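Local coordinates for protein SCO1 homolog 1, mitochondrial (Arabidopsis thaliana, PDB 6N5U), which binds copper(I) as a thioredoxin-fold metallochaperone and is thought to help insert copper into cytochrome c oxidase in mitochondria, at residues 56-61 against 91-96; 135-140 against 159-164; 76-81 against 117-122. One frame throughout, in Å; residues are numbered along the deposited sequence.

Contact 1 of 3, residues 56-61 against 91-96; sequences AIDKIK and EFHPKL
His93 and Asp58 form a histidine-carboxylate hydrogen bond across the thioredoxin fold. It ties the loop between helix 82-89 and strand 97-100 to helix 45-64. The two side chains reach for each other from opposite directions. NE2 of His93 donates to OD1 of Asp58 at 2.7 Å, and the N-H...O angle of 161° is nearly straight. OD1 sits at the edge of the imidazole, close to the ring plane. The carboxylate is turned by 48° against the ring, and the N-H meets OD1 from above the carboxylate plane.

With CG anti to the backbone N (chi1 -161°), His93 brings NE2 up to OD1 of Asp58. Ile57, one residue before Asp58 on the helix, touches the same end of the ring. Its CG2 methyl lies 3.7 Å from NE2 of His93 and approaches the ring obliquely. Its side chain also packs on Val68 and Pro70 of strand 68-74. The nonpolar part of the contact therefore continues into the core, while Asp58 lies on the exposed side. His93 itself is buried and also rests on Ala54 of the same helix.

The other ring nitrogen is used within the loop. A type I beta turn runs from His93 to Leu96, closed by a weak backbone bond. Both ring nitrogens thus have partners, one in the helix and one in the turn, and together they fix the rotation of the imidazole. With NE2 donating, ND1 acts as the acceptor: it takes the backbone N-H of Lys95 at 3.0 Å, almost in the ring plane.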
ATOM      1  N   ALA A  56     -11.065   3.497  -6.146  1.00 52.02           N
ATOM      2  CA  ALA A  56     -10.412   4.764  -6.515  1.00 52.37           C
ATOM      3  C   ALA A  56      -9.551   4.554  -7.782  1.00 58.63           C
ATOM      4  O   ALA A  56      -9.675   5.347  -8.720  1.00 61.33           O
ATOM      5  CB  ALA A  56      -9.576   5.298  -5.372  1.00 50.14           C
ATOM      6  N   ILE A  57      -8.778   3.429  -7.847  1.00 52.99           N
ATOM      7  CA  ILE A  57      -7.940   3.030  -8.995  1.00 53.67           C
ATOM      8  C   ILE A  57      -8.743   3.042 -10.288  1.00 62.54           C
ATOM      9  O   ILE A  57      -8.309   3.669 -11.266  1.00 65.25           O
ATOM     10  CB  ILE A  57      -7.189   1.675  -8.743  1.00 53.95           C
ATOM     11  CG1 ILE A  57      -6.114   1.810  -7.631  1.00 51.80           C
ATOM     12  CG2 ILE A  57      -6.583   1.062 -10.022  1.00 54.19           C
ATOM     13  CD1 ILE A  57      -5.080   2.993  -7.744  1.00 56.07           C
ATOM     14  N   ASP A  58      -9.946   2.423 -10.253  1.00 60.16           N
ATOM     15  CA  ASP A  58     -10.890   2.350 -11.378  1.00 63.14           C
ATOM     16  C   ASP A  58     -11.501   3.697 -11.742  1.00 69.98           C
ATOM     17  O   ASP A  58     -11.653   3.989 -12.925  1.00 74.16           O
ATOM     18  CB  ASP A  58     -11.997   1.318 -11.089  1.00 64.28           C
ATOM     19  CG  ASP A  58     -11.510  -0.125 -10.997  1.00 65.65           C
ATOM     20  OD1 ASP A  58     -10.341  -0.389 -11.388  1.00 64.55           O
ATOM     21  OD2 ASP A  58     -12.298  -0.995 -10.541  1.00 64.06           O
ATOM     22  N   LYS A  59     -11.865   4.508 -10.741  1.00 64.66           N
ATOM     23  CA  LYS A  59     -12.453   5.829 -10.971  1.00 67.29           C
ATOM     24  C   LYS A  59     -11.445   6.785 -11.613  1.00 72.17           C
ATOM     25  O   LYS A  59     -11.785   7.449 -12.591  1.00 75.81           O
ATOM     26  CB  LYS A  59     -13.004   6.402  -9.673  1.00 68.76           C
ATOM     27  CG  LYS A  59     -14.310   5.782  -9.241  1.00 72.44           C
ATOM     28  CD  LYS A  59     -15.220   6.849  -8.657  1.00 80.19           C
ATOM     29  CE  LYS A  59     -16.482   6.268  -8.104  1.00 91.09           C
ATOM     30  NZ  LYS A  59     -17.199   5.422  -9.105  1.00 96.68           N
ATOM     31  N   ILE A  60     -10.205   6.823 -11.090  1.00 65.49           N
ATOM     32  CA  ILE A  60      -9.078   7.598 -11.619  1.00 65.91           C
ATOM     33  C   ILE A  60      -8.942   7.284 -13.120  1.00 74.57           C
ATOM     34  O   ILE A  60      -8.929   8.219 -13.928  1.00 77.85           O
ATOM     35  CB  ILE A  60      -7.778   7.206 -10.870  1.00 65.45           C
ATOM     36  CG1 ILE A  60      -7.739   7.758  -9.423  1.00 62.90           C
ATOM     37  CG2 ILE A  60      -6.538   7.607 -11.670  1.00 68.25           C
ATOM     38  CD1 ILE A  60      -6.739   6.990  -8.473  1.00 62.35           C
ATOM     39  N   LYS A  61      -8.880   5.958 -13.485  1.00 69.33           N
ATOM     40  CA  LYS A  61      -8.735   5.508 -14.865  1.00 71.25           C
ATOM     41  C   LYS A  61      -9.883   5.993 -15.734  1.00 81.01           C
ATOM     42  O   LYS A  61      -9.631   6.474 -16.836  1.00 83.93           O
ATOM     43  CB  LYS A  61      -8.552   3.980 -14.942  1.00 71.01           C
ATOM     44  CG  LYS A  61      -8.470   3.382 -16.364  1.00 77.36           C
ATOM     45  CD  LYS A  61      -7.270   3.887 -17.156  1.00 87.35           C
ATOM     46  CE  LYS A  61      -6.995   3.037 -18.362  1.00 91.65           C
ATOM     47  NZ  LYS A  61      -5.897   3.598 -19.192  1.00100.53           N
ATOM     48  N   GLU A  91      -8.081 -10.506  -3.828  1.00 48.65           N
ATOM     49  CA  GLU A  91      -9.474 -10.298  -3.388  1.00 49.16           C
ATOM     50  C   GLU A  91     -10.028  -8.900  -3.640  1.00 52.23           C
ATOM     51  O   GLU A  91     -11.243  -8.752  -3.760  1.00 52.28           O
ATOM     52  CB  GLU A  91      -9.615 -10.579  -1.876  1.00 49.77           C
ATOM     53  CG  GLU A  91      -9.303 -11.994  -1.402  1.00 57.00           C
ATOM     54  CD  GLU A  91      -9.375 -12.196   0.103  1.00 75.31           C
ATOM     55  OE1 GLU A  91      -9.805 -11.261   0.819  1.00 58.52           O
ATOM     56  OE2 GLU A  91      -9.001 -13.297   0.568  1.00 78.76           O
ATOM     57  N   PHE A  92      -9.153  -7.869  -3.648  1.00 48.18           N
ATOM     58  CA  PHE A  92      -9.526  -6.446  -3.754  1.00 47.32           C
ATOM     59  C   PHE A  92      -9.571  -5.867  -5.147  1.00 51.56           C
ATOM     60  O   PHE A  92     -10.481  -5.086  -5.465  1.00 52.88           O
ATOM     61  CB  PHE A  92      -8.591  -5.590  -2.900  1.00 47.32           C
ATOM     62  CG  PHE A  92      -8.589  -5.978  -1.445  1.00 47.75           C
ATOM     63  CD1 PHE A  92      -9.529  -5.453  -0.570  1.00 51.38           C
ATOM     64  CD2 PHE A  92      -7.661  -6.894  -0.953  1.00 48.35           C
ATOM     65  CE1 PHE A  92      -9.517  -5.798   0.776  1.00 51.59           C
ATOM     66  CE2 PHE A  92      -7.671  -7.264   0.388  1.00 50.29           C
ATOM     67  CZ  PHE A  92      -8.596  -6.713   1.244  1.00 49.21           C
ATOM     68  N   HIS A  93      -8.539  -6.172  -5.941  1.00 45.31           N
ATOM     69  CA  HIS A  93      -8.362  -5.657  -7.287  1.00 44.92           C
ATOM     70  C   HIS A  93      -7.362  -6.543  -8.004  1.00 47.91           C
ATOM     71  O   HIS A  93      -6.368  -6.953  -7.399  1.00 45.73           O
ATOM     72  CB  HIS A  93      -7.818  -4.222  -7.218  1.00 44.36           C
ATOM     73  CG  HIS A  93      -8.017  -3.425  -8.470  1.00 49.28           C
ATOM     74  ND1 HIS A  93      -7.190  -3.594  -9.564  1.00 52.30           N
ATOM     75  CD2 HIS A  93      -8.902  -2.439  -8.741  1.00 50.36           C
ATOM     76  CE1 HIS A  93      -7.613  -2.735 -10.468  1.00 52.49           C
ATOM     77  NE2 HIS A  93      -8.627  -2.005 -10.008  1.00 52.41           N
ATOM     78  N   PRO A  94      -7.569  -6.847  -9.304  1.00 47.04           N
ATOM     79  CA  PRO A  94      -6.579  -7.681 -10.001  1.00 47.99           C
ATOM     80  C   PRO A  94      -5.217  -6.999 -10.205  1.00 53.92           C
ATOM     81  O   PRO A  94      -4.243  -7.693 -10.492  1.00 55.27           O
ATOM     82  CB  PRO A  94      -7.270  -8.054 -11.327  1.00 51.93           C
ATOM     83  CG  PRO A  94      -8.361  -7.112 -11.495  1.00 56.48           C
ATOM     84  CD  PRO A  94      -8.702  -6.487 -10.188  1.00 50.03           C
ATOM     85  N   LYS A  95      -5.128  -5.666 -10.022  1.00 49.35           N
ATOM     86  CA  LYS A  95      -3.887  -4.949 -10.268  1.00 49.33           C
ATOM     87  C   LYS A  95      -3.195  -4.517  -8.984  1.00 52.67           C
ATOM     88  O   LYS A  95      -2.235  -3.747  -9.040  1.00 52.97           O
ATOM     89  CB  LYS A  95      -4.115  -3.786 -11.262  1.00 53.81           C
ATOM     90  CG  LYS A  95      -4.243  -4.302 -12.710  1.00 63.47           C
ATOM     91  CD  LYS A  95      -4.786  -3.268 -13.656  1.00 76.55           C
ATOM     92  CE  LYS A  95      -4.805  -3.731 -15.093  1.00 86.57           C
ATOM     93  NZ  LYS A  95      -5.192  -2.620 -16.011  1.00 94.28           N
ATOM     94  N   LEU A  96      -3.582  -5.132  -7.843  1.00 47.71           N
ATOM     95  CA  LEU A  96      -2.976  -4.831  -6.545  1.00 44.98           C
ATOM     96  C   LEU A  96      -1.778  -5.728  -6.228  1.00 49.90           C
ATOM     97  O   LEU A  96      -1.944  -6.916  -5.974  1.00 49.92           O
ATOM     98  CB  LEU A  96      -4.033  -4.843  -5.400  1.00 42.84           C
ATOM     99  CG  LEU A  96      -3.577  -4.740  -3.920  1.00 43.67           C
ATOM    100  CD1 LEU A  96      -2.912  -3.422  -3.605  1.00 42.50           C
ATOM    101  CD2 LEU A  96      -4.749  -4.915  -3.002  1.00 44.72           C
TER

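Contact 2 of 3, residues 135-140 against 159-164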
ATOM      1  N   MET A 135      -1.783   6.427   2.923  1.00 43.53           N
ATOM      2  CA  MET A 135      -1.661   6.177   1.489  1.00 42.64           C
ATOM      3  C   MET A 135      -0.696   7.212   0.941  1.00 47.26           C
ATOM      4  O   MET A 135      -0.759   8.400   1.309  1.00 46.94           O
ATOM      5  CB  MET A 135      -3.004   6.205   0.737  1.00 45.82           C
ATOM      6  CG  MET A 135      -3.881   5.038   1.062  1.00 48.43           C
ATOM      7  SD  MET A 135      -5.530   5.057   0.372  1.00 54.21           S
ATOM      8  CE  MET A 135      -6.210   6.642   1.126  1.00 53.26           C
ATOM      9  N   TYR A 136       0.206   6.758   0.071  1.00 44.19           N
ATOM     10  CA  TYR A 136       1.253   7.602  -0.492  1.00 45.01           C
ATOM     11  C   TYR A 136       1.209   7.576  -1.993  1.00 48.72           C
ATOM     12  O   TYR A 136       1.429   6.521  -2.594  1.00 49.47           O
ATOM     13  CB  TYR A 136       2.640   7.110  -0.030  1.00 45.97           C
ATOM     14  CG  TYR A 136       2.918   7.228   1.445  1.00 47.31           C
ATOM     15  CD1 TYR A 136       3.131   8.470   2.035  1.00 51.37           C
ATOM     16  CD2 TYR A 136       3.045   6.096   2.244  1.00 46.22           C
ATOM     17  CE1 TYR A 136       3.443   8.588   3.387  1.00 52.45           C
ATOM     18  CE2 TYR A 136       3.375   6.200   3.599  1.00 46.72           C
ATOM     19  CZ  TYR A 136       3.575   7.450   4.165  1.00 54.68           C
ATOM     20  OH  TYR A 136       3.790   7.602   5.512  1.00 56.41           O
ATOM     21  N   LEU A 137       0.935   8.721  -2.611  1.00 44.44           N
ATOM     22  CA  LEU A 137       0.896   8.756  -4.059  1.00 45.02           C
ATOM     23  C   LEU A 137       2.307   9.088  -4.532  1.00 51.33           C
ATOM     24  O   LEU A 137       2.782  10.213  -4.352  1.00 51.89           O
ATOM     25  CB  LEU A 137      -0.184   9.742  -4.573  1.00 46.15           C
ATOM     26  CG  LEU A 137      -0.094  10.232  -6.029  1.00 51.73           C
ATOM     27  CD1 LEU A 137      -0.674   9.214  -7.004  1.00 51.98           C
ATOM     28  CD2 LEU A 137      -0.756  11.564  -6.179  1.00 52.91           C
ATOM     29  N   MET A 138       2.998   8.063  -5.044  1.00 48.28           N
ATOM     30  CA  MET A 138       4.338   8.129  -5.630  1.00 49.79           C
ATOM     31  C   MET A 138       4.121   8.347  -7.123  1.00 57.20           C
ATOM     32  O   MET A 138       3.118   7.875  -7.668  1.00 57.00           O
ATOM     33  CB  MET A 138       5.093   6.795  -5.437  1.00 50.97           C
ATOM     34  CG  MET A 138       5.301   6.388  -3.996  1.00 52.31           C
ATOM     35  SD  MET A 138       6.285   7.574  -3.045  1.00 57.84           S
ATOM     36  CE  MET A 138       5.123   8.015  -1.910  1.00 52.71           C
ATOM     37  N   SER A 139       5.053   9.048  -7.781  1.00 55.96           N
ATOM     38  CA  SER A 139       4.983   9.337  -9.213  1.00 59.15           C
ATOM     39  C   SER A 139       5.679   8.246 -10.099  1.00 65.01           C
ATOM     40  O   SER A 139       6.204   7.274  -9.533  1.00 63.13           O
ATOM     41  CB  SER A 139       5.523  10.739  -9.488  1.00 65.22           C
ATOM     42  OG  SER A 139       6.787  10.964  -8.889  1.00 76.57           O
ATOM     43  N   PRO A 140       5.697   8.356 -11.466  1.00 64.05           N
ATOM     44  CA  PRO A 140       6.360   7.318 -12.282  1.00 65.10           C
ATOM     45  C   PRO A 140       7.882   7.215 -12.119  1.00 69.65           C
ATOM     46  O   PRO A 140       8.485   6.281 -12.653  1.00 70.33           O
ATOM     47  CB  PRO A 140       5.955   7.683 -13.717  1.00 70.67           C
ATOM     48  CG  PRO A 140       4.778   8.596 -13.570  1.00 74.70           C
ATOM     49  CD  PRO A 140       5.088   9.377 -12.342  1.00 68.18           C
ATOM     50  N   ASP A 159     -10.525  12.392  -6.982  1.00 68.45           N
ATOM     51  CA  ASP A 159     -10.395  13.817  -7.318  1.00 71.31           C
ATOM     52  C   ASP A 159      -9.006  14.359  -7.053  1.00 74.33           C
ATOM     53  O   ASP A 159      -8.443  15.040  -7.912  1.00 77.90           O
ATOM     54  CB  ASP A 159     -11.430  14.670  -6.565  1.00 75.52           C
ATOM     55  CG  ASP A 159     -12.882  14.403  -6.894  1.00 90.89           C
ATOM     56  OD1 ASP A 159     -13.156  13.782  -7.960  1.00 93.73           O
ATOM     57  OD2 ASP A 159     -13.750  14.805  -6.089  1.00 98.01           O
ATOM     58  N   GLY A 160      -8.484  14.048  -5.867  1.00 66.25           N
ATOM     59  CA  GLY A 160      -7.154  14.429  -5.436  1.00 64.61           C
ATOM     60  C   GLY A 160      -6.058  13.836  -6.297  1.00 67.64           C
ATOM     61  O   GLY A 160      -5.246  14.579  -6.844  1.00 70.44           O
ATOM     62  N   VAL A 161      -6.033  12.503  -6.449  1.00 60.46           N
ATOM     63  CA  VAL A 161      -5.012  11.819  -7.255  1.00 58.78           C
ATOM     64  C   VAL A 161      -5.018  12.375  -8.681  1.00 67.81           C
ATOM     65  O   VAL A 161      -3.952  12.728  -9.193  1.00 67.90           O
ATOM     66  CB  VAL A 161      -5.104  10.261  -7.179  1.00 58.39           C
ATOM     67  CG1 VAL A 161      -4.188   9.592  -8.198  1.00 58.10           C
ATOM     68  CG2 VAL A 161      -4.790   9.751  -5.771  1.00 54.58           C
ATOM     69  N   VAL A 162      -6.232  12.528  -9.275  1.00 68.01           N
ATOM     70  CA  VAL A 162      -6.444  13.050 -10.630  1.00 71.97           C
ATOM     71  C   VAL A 162      -5.889  14.488 -10.748  1.00 80.25           C
ATOM     72  O   VAL A 162      -5.183  14.766 -11.718  1.00 82.94           O
ATOM     73  CB  VAL A 162      -7.923  12.886 -11.094  1.00 77.80           C
ATOM     74  CG1 VAL A 162      -8.226  13.654 -12.390  1.00 82.02           C
ATOM     75  CG2 VAL A 162      -8.277  11.402 -11.256  1.00 75.46           C
ATOM     76  N   LYS A 163      -6.118  15.358  -9.730  1.00 77.36           N
ATOM     77  CA  LYS A 163      -5.621  16.743  -9.684  1.00 79.32           C
ATOM     78  C   LYS A 163      -4.095  16.787  -9.692  1.00 82.31           C
ATOM     79  O   LYS A 163      -3.502  17.551 -10.456  1.00 85.47           O
ATOM     80  CB  LYS A 163      -6.181  17.500  -8.456  1.00 81.63           C
ATOM     81  CG  LYS A 163      -5.756  18.976  -8.392  1.00 97.44           C
ATOM     82  CD  LYS A 163      -6.439  19.716  -7.265  1.00104.24           C
ATOM     83  CE  LYS A 163      -6.279  21.204  -7.444  1.00117.69           C
ATOM     84  NZ  LYS A 163      -7.177  21.976  -6.539  1.00124.13           N
ATOM     85  N   GLU A 164      -3.468  15.955  -8.857  1.00 74.36           N
ATOM     86  CA  GLU A 164      -2.024  15.844  -8.743  1.00 72.46           C
ATOM     87  C   GLU A 164      -1.379  15.430 -10.068  1.00 77.92           C
ATOM     88  O   GLU A 164      -0.494  16.139 -10.544  1.00 80.58           O
ATOM     89  CB  GLU A 164      -1.633  14.885  -7.597  1.00 69.52           C
ATOM     90  CG  GLU A 164      -1.900  15.413  -6.191  1.00 73.21           C
ATOM     91  CD  GLU A 164      -1.269  16.751  -5.857  1.00 93.35           C
ATOM     92  OE1 GLU A 164      -0.155  17.033  -6.355  1.00 86.41           O
ATOM     93  OE2 GLU A 164      -1.899  17.527  -5.106  1.00 96.31           O
TER
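Leu137 meets Val161 and Glu164 where the C-terminal helix 154-167 packs on the central sheet of the thioredoxin fold. The sheet side is strand 135-138, which lies between strands 32-38 and 144-148. The backbones are closest at Leu137 and Val161, with 7.4 Å between their CA atoms.

The contact between the two segments is nonpolar. Leu137 points toward the helix, with CG anti to the backbone N (chi1 162°), and divides its two methyls between two helix residues. CD1 touches CG1 of Val161 at 3.7 Å. CD2 touches CB of Glu164, also at 3.7 Å, and lies 4.0 Å from CG of the same residue. Val161 and Glu164 are three residues apart on the helix, so Leu137 bridges nearly one turn. Beyond the two segments, Leu137 also packs on Trp32, and Val161 on Ile60 of helix 45-64.

Glu164 takes part through its aliphatic base. Its carboxylate makes a long, weak ion pair through OE2 with Lys146 of strand 144-148.

No hydrogen bond joins the two segments. The backbone bonds lie elsewhere: Glu164 N reaches Gly160 O at 3.0 Å along the helix, and strand 135-138 pairs with its neighbouring strands, Tyr136 with Leu35 and Leu137 with Val145.

The helix is therefore held against this strand by burial of methyl and methylene groups. Such packing has little directional demand. The carboxylate of Glu164 need not enter the nonpolar interface, because only its CB and CG lie against Leu137.

Contact 3 of 3, residues 76-81 against 117-122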
ATOM      1  N   ASP A  76       3.071  -6.831   9.033  1.00 35.81           N
ATOM      2  CA  ASP A  76       2.993  -8.073   9.807  1.00 35.11           C
ATOM      3  C   ASP A  76       3.722  -9.205   9.086  1.00 38.66           C
ATOM      4  O   ASP A  76       3.076 -10.198   8.747  1.00 37.93           O
ATOM      5  CB  ASP A  76       1.533  -8.421  10.159  1.00 36.29           C
ATOM      6  CG  ASP A  76       1.315  -9.564  11.135  1.00 39.11           C
ATOM      7  OD1 ASP A  76       2.285  -9.981  11.781  1.00 41.66           O
ATOM      8  OD2 ASP A  76       0.168 -10.041  11.241  1.00 46.14           O
ATOM      9  N   PRO A  77       5.076  -9.124   8.904  1.00 36.93           N
ATOM     10  CA  PRO A  77       5.788 -10.195   8.188  1.00 38.04           C
ATOM     11  C   PRO A  77       5.781 -11.590   8.847  1.00 44.08           C
ATOM     12  O   PRO A  77       6.080 -12.578   8.155  1.00 43.61           O
ATOM     13  CB  PRO A  77       7.209  -9.637   8.053  1.00 40.50           C
ATOM     14  CG  PRO A  77       7.347  -8.679   9.153  1.00 44.54           C
ATOM     15  CD  PRO A  77       6.013  -8.042   9.272  1.00 39.35           C
ATOM     16  N   GLU A  78       5.457 -11.683  10.163  1.00 41.39           N
ATOM     17  CA  GLU A  78       5.449 -12.971  10.878  1.00 42.98           C
ATOM     18  C   GLU A  78       4.336 -13.880  10.398  1.00 48.28           C
ATOM     19  O   GLU A  78       4.520 -15.102  10.389  1.00 51.40           O
ATOM     20  CB  GLU A  78       5.350 -12.787  12.403  1.00 45.07           C
ATOM     21  CG  GLU A  78       6.609 -12.238  13.066  1.00 49.54           C
ATOM     22  CD  GLU A  78       6.377 -11.500  14.375  1.00 65.37           C
ATOM     23  OE1 GLU A  78       5.642 -10.483  14.382  1.00 55.68           O
ATOM     24  OE2 GLU A  78       6.943 -11.938  15.402  1.00 67.73           O
ATOM     25  N   ARG A  79       3.180 -13.291  10.016  1.00 40.47           N
ATOM     26  CA  ARG A  79       1.994 -14.026   9.568  1.00 39.08           C
ATOM     27  C   ARG A  79       1.756 -13.882   8.073  1.00 44.28           C
ATOM     28  O   ARG A  79       1.285 -14.822   7.413  1.00 46.73           O
ATOM     29  CB  ARG A  79       0.741 -13.570  10.340  1.00 33.45           C
ATOM     30  CG  ARG A  79       0.659 -14.125  11.762  1.00 37.94           C
ATOM     31  CD  ARG A  79      -0.670 -13.847  12.452  1.00 33.49           C
ATOM     32  NE  ARG A  79      -0.951 -12.414  12.525  1.00 36.22           N
ATOM     33  CZ  ARG A  79      -1.886 -11.870  13.290  1.00 49.61           C
ATOM     34  NH1 ARG A  79      -2.637 -12.633  14.077  1.00 40.58           N
ATOM     35  NH2 ARG A  79      -2.075 -10.561  13.284  1.00 41.07           N
ATOM     36  N   ASP A  80       2.050 -12.694   7.552  1.00 38.99           N
ATOM     37  CA  ASP A  80       1.849 -12.349   6.166  1.00 37.69           C
ATOM     38  C   ASP A  80       3.026 -12.792   5.291  1.00 40.97           C
ATOM     39  O   ASP A  80       3.920 -12.011   4.971  1.00 38.59           O
ATOM     40  CB  ASP A  80       1.532 -10.849   6.007  1.00 38.74           C
ATOM     41  CG  ASP A  80       0.295 -10.280   6.719  1.00 47.07           C
ATOM     42  OD1 ASP A  80      -0.413 -11.054   7.441  1.00 45.00           O
ATOM     43  OD2 ASP A  80       0.034  -9.070   6.557  1.00 50.58           O
ATOM     44  N   THR A  81       2.976 -14.058   4.869  1.00 40.37           N
ATOM     45  CA  THR A  81       3.932 -14.683   3.955  1.00 41.85           C
ATOM     46  C   THR A  81       3.558 -14.302   2.501  1.00 45.22           C
ATOM     47  O   THR A  81       2.475 -13.747   2.271  1.00 43.64           O
ATOM     48  CB  THR A  81       3.878 -16.224   4.119  1.00 47.49           C
ATOM     49  OG1 THR A  81       2.596 -16.700   3.703  1.00 45.61           O
ATOM     50  CG2 THR A  81       4.182 -16.685   5.540  1.00 43.20           C
ATOM     51  N   TYR A 117       4.326   1.210  13.408  1.00 36.88           N
ATOM     52  CA  TYR A 117       3.734  -0.126  13.469  1.00 36.76           C
ATOM     53  C   TYR A 117       4.174  -0.818  14.755  1.00 45.05           C
ATOM     54  O   TYR A 117       5.354  -0.772  15.117  1.00 47.28           O
ATOM     55  CB  TYR A 117       3.956  -0.951  12.182  1.00 36.67           C
ATOM     56  CG  TYR A 117       5.332  -1.540  11.996  1.00 39.22           C
ATOM     57  CD1 TYR A 117       6.367  -0.788  11.449  1.00 41.18           C
ATOM     58  CD2 TYR A 117       5.580  -2.876  12.278  1.00 40.72           C
ATOM     59  CE1 TYR A 117       7.642  -1.328  11.280  1.00 43.33           C
ATOM     60  CE2 TYR A 117       6.848  -3.427  12.113  1.00 42.70           C
ATOM     61  CZ  TYR A 117       7.879  -2.650  11.611  1.00 51.83           C
ATOM     62  OH  TYR A 117       9.131  -3.196  11.467  1.00 55.65           O
ATOM     63  N   MET A 118       3.224  -1.373  15.496  1.00 43.66           N
ATOM     64  CA  MET A 118       3.506  -2.017  16.776  1.00 46.16           C
ATOM     65  C   MET A 118       2.522  -3.150  17.059  1.00 49.67           C
ATOM     66  O   MET A 118       1.311  -2.962  17.004  1.00 49.68           O
ATOM     67  CB  MET A 118       3.426  -0.979  17.890  1.00 51.75           C
ATOM     68  CG  MET A 118       3.902  -1.470  19.226  1.00 60.07           C
ATOM     69  SD  MET A 118       3.689  -0.174  20.471  1.00 69.41           S
ATOM     70  CE  MET A 118       5.154   0.849  20.119  1.00 65.69           C
ATOM     71  N   LYS A 119       3.049  -4.322  17.382  1.00 46.81           N
ATOM     72  CA  LYS A 119       2.253  -5.489  17.741  1.00 46.72           C
ATOM     73  C   LYS A 119       1.474  -5.191  19.009  1.00 54.38           C
ATOM     74  O   LYS A 119       1.993  -4.568  19.952  1.00 56.63           O
ATOM     75  CB  LYS A 119       3.150  -6.705  17.943  1.00 47.39           C
ATOM     76  CG  LYS A 119       3.217  -7.557  16.705  1.00 43.27           C
ATOM     77  CD  LYS A 119       4.283  -8.607  16.778  1.00 51.70           C
ATOM     78  CE  LYS A 119       3.936  -9.784  17.634  1.00 55.81           C
ATOM     79  NZ  LYS A 119       4.789 -10.921  17.256  1.00 66.07           N
ATOM     80  N   THR A 120       0.212  -5.607  18.992  1.00 50.21           N
ATOM     81  CA  THR A 120      -0.790  -5.413  20.024  1.00 52.87           C
ATOM     82  C   THR A 120      -1.301  -6.809  20.372  1.00 58.99           C
ATOM     83  O   THR A 120      -1.753  -7.518  19.489  1.00 54.96           O
ATOM     84  CB  THR A 120      -1.838  -4.429  19.429  1.00 61.83           C
ATOM     85  OG1 THR A 120      -1.357  -3.096  19.619  1.00 62.48           O
ATOM     86  CG2 THR A 120      -3.270  -4.610  19.974  1.00 60.54           C
ATOM     87  N   GLU A 121      -1.165  -7.234  21.631  1.00 62.73           N
ATOM     88  CA  GLU A 121      -1.627  -8.562  22.041  1.00 65.66           C
ATOM     89  C   GLU A 121      -3.140  -8.606  22.043  1.00 75.59           C
ATOM     90  O   GLU A 121      -3.808  -7.613  22.371  1.00 76.17           O
ATOM     91  CB  GLU A 121      -1.055  -8.985  23.399  1.00 70.18           C
ATOM     92  CG  GLU A 121      -0.927 -10.490  23.544  1.00 81.40           C
ATOM     93  CD  GLU A 121      -1.326 -11.078  24.883  1.00106.11           C
ATOM     94  OE1 GLU A 121      -0.787 -10.612  25.914  1.00 84.51           O
ATOM     95  OE2 GLU A 121      -2.156 -12.018  24.902  1.00104.61           O
ATOM     96  N   GLU A 122      -3.673  -9.742  21.575  1.00 76.10           N
ATOM     97  CA  GLU A 122      -5.099 -10.019  21.437  1.00 78.32           C
ATOM     98  C   GLU A 122      -5.428 -11.437  21.909  1.00 88.20           C
ATOM     99  O   GLU A 122      -4.568 -12.323  21.868  1.00 88.17           O
ATOM    100  CB  GLU A 122      -5.516  -9.836  19.974  1.00 76.73           C
ATOM    101  CG  GLU A 122      -5.752  -8.391  19.576  1.00 86.42           C
ATOM    102  CD  GLU A 122      -7.140  -7.877  19.885  1.00109.14           C
ATOM    103  OE1 GLU A 122      -7.239  -6.844  20.585  1.00114.65           O
ATOM    104  OE2 GLU A 122      -8.125  -8.506  19.437  1.00 98.15           O
TER
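A salt bridge on the protein surface joins the loop between strand 68-74 and helix 82-89 to strand 117-121, which pairs with strand 127-131 in a two-stranded hairpin. The second strand of that hairpin carries the copper ligand His131. Glu78 and Lys119 make the bridge. The ammonium NZ of Lys119 lies 3.0 Å from both OE1 and OE2 of Glu78, so it sits between the two oxygens. Both hydrogen bonds are weak. The Lys119 chain bends at chi3 (76°) on its way to the carboxylate.

The loop has a firmer salt bridge of its own. Arg79 holds Asp76 side-on, with NE at 2.9 Å and NH2 at 3.1 Å from the single atom OD2. OD2 lies in the guanidinium plane, and NE meets its syn lone pair. Tyr127 ties this pair to the hairpin: its OH bonds Asp76 OD1, and its ring makes cation-pi contacts with Arg79 and Lys119.

The Lys119 side chain is about 12 Å from the copper(I) ion. The Glu78 bridge is exposed and its bonds are weak, so water and salt would probably screen it.

Contacts 1 and 2 are neighbours, their centres 14 Å apart. Ile60 on helix 45-64 packs on Val161 and Val162 of helix 154-167, linking them directly. Contact 3 lies on the opposite side of the chain's centre, its centre 26 Å from that of contact 1 and 28 Å from that of contact 2. Along the chain, contacts 1 and 3 alternate, since 76-81 falls between 56-61 and 91-96. Contact 2 opens only after both have closed, with 135-140 and 159-164. Contacts 1 and 2 thus join helices, a loop and the seven-stranded sheet away from the metal site. Contact 3 joins a loop to the hairpin that bears His131, a copper ligand.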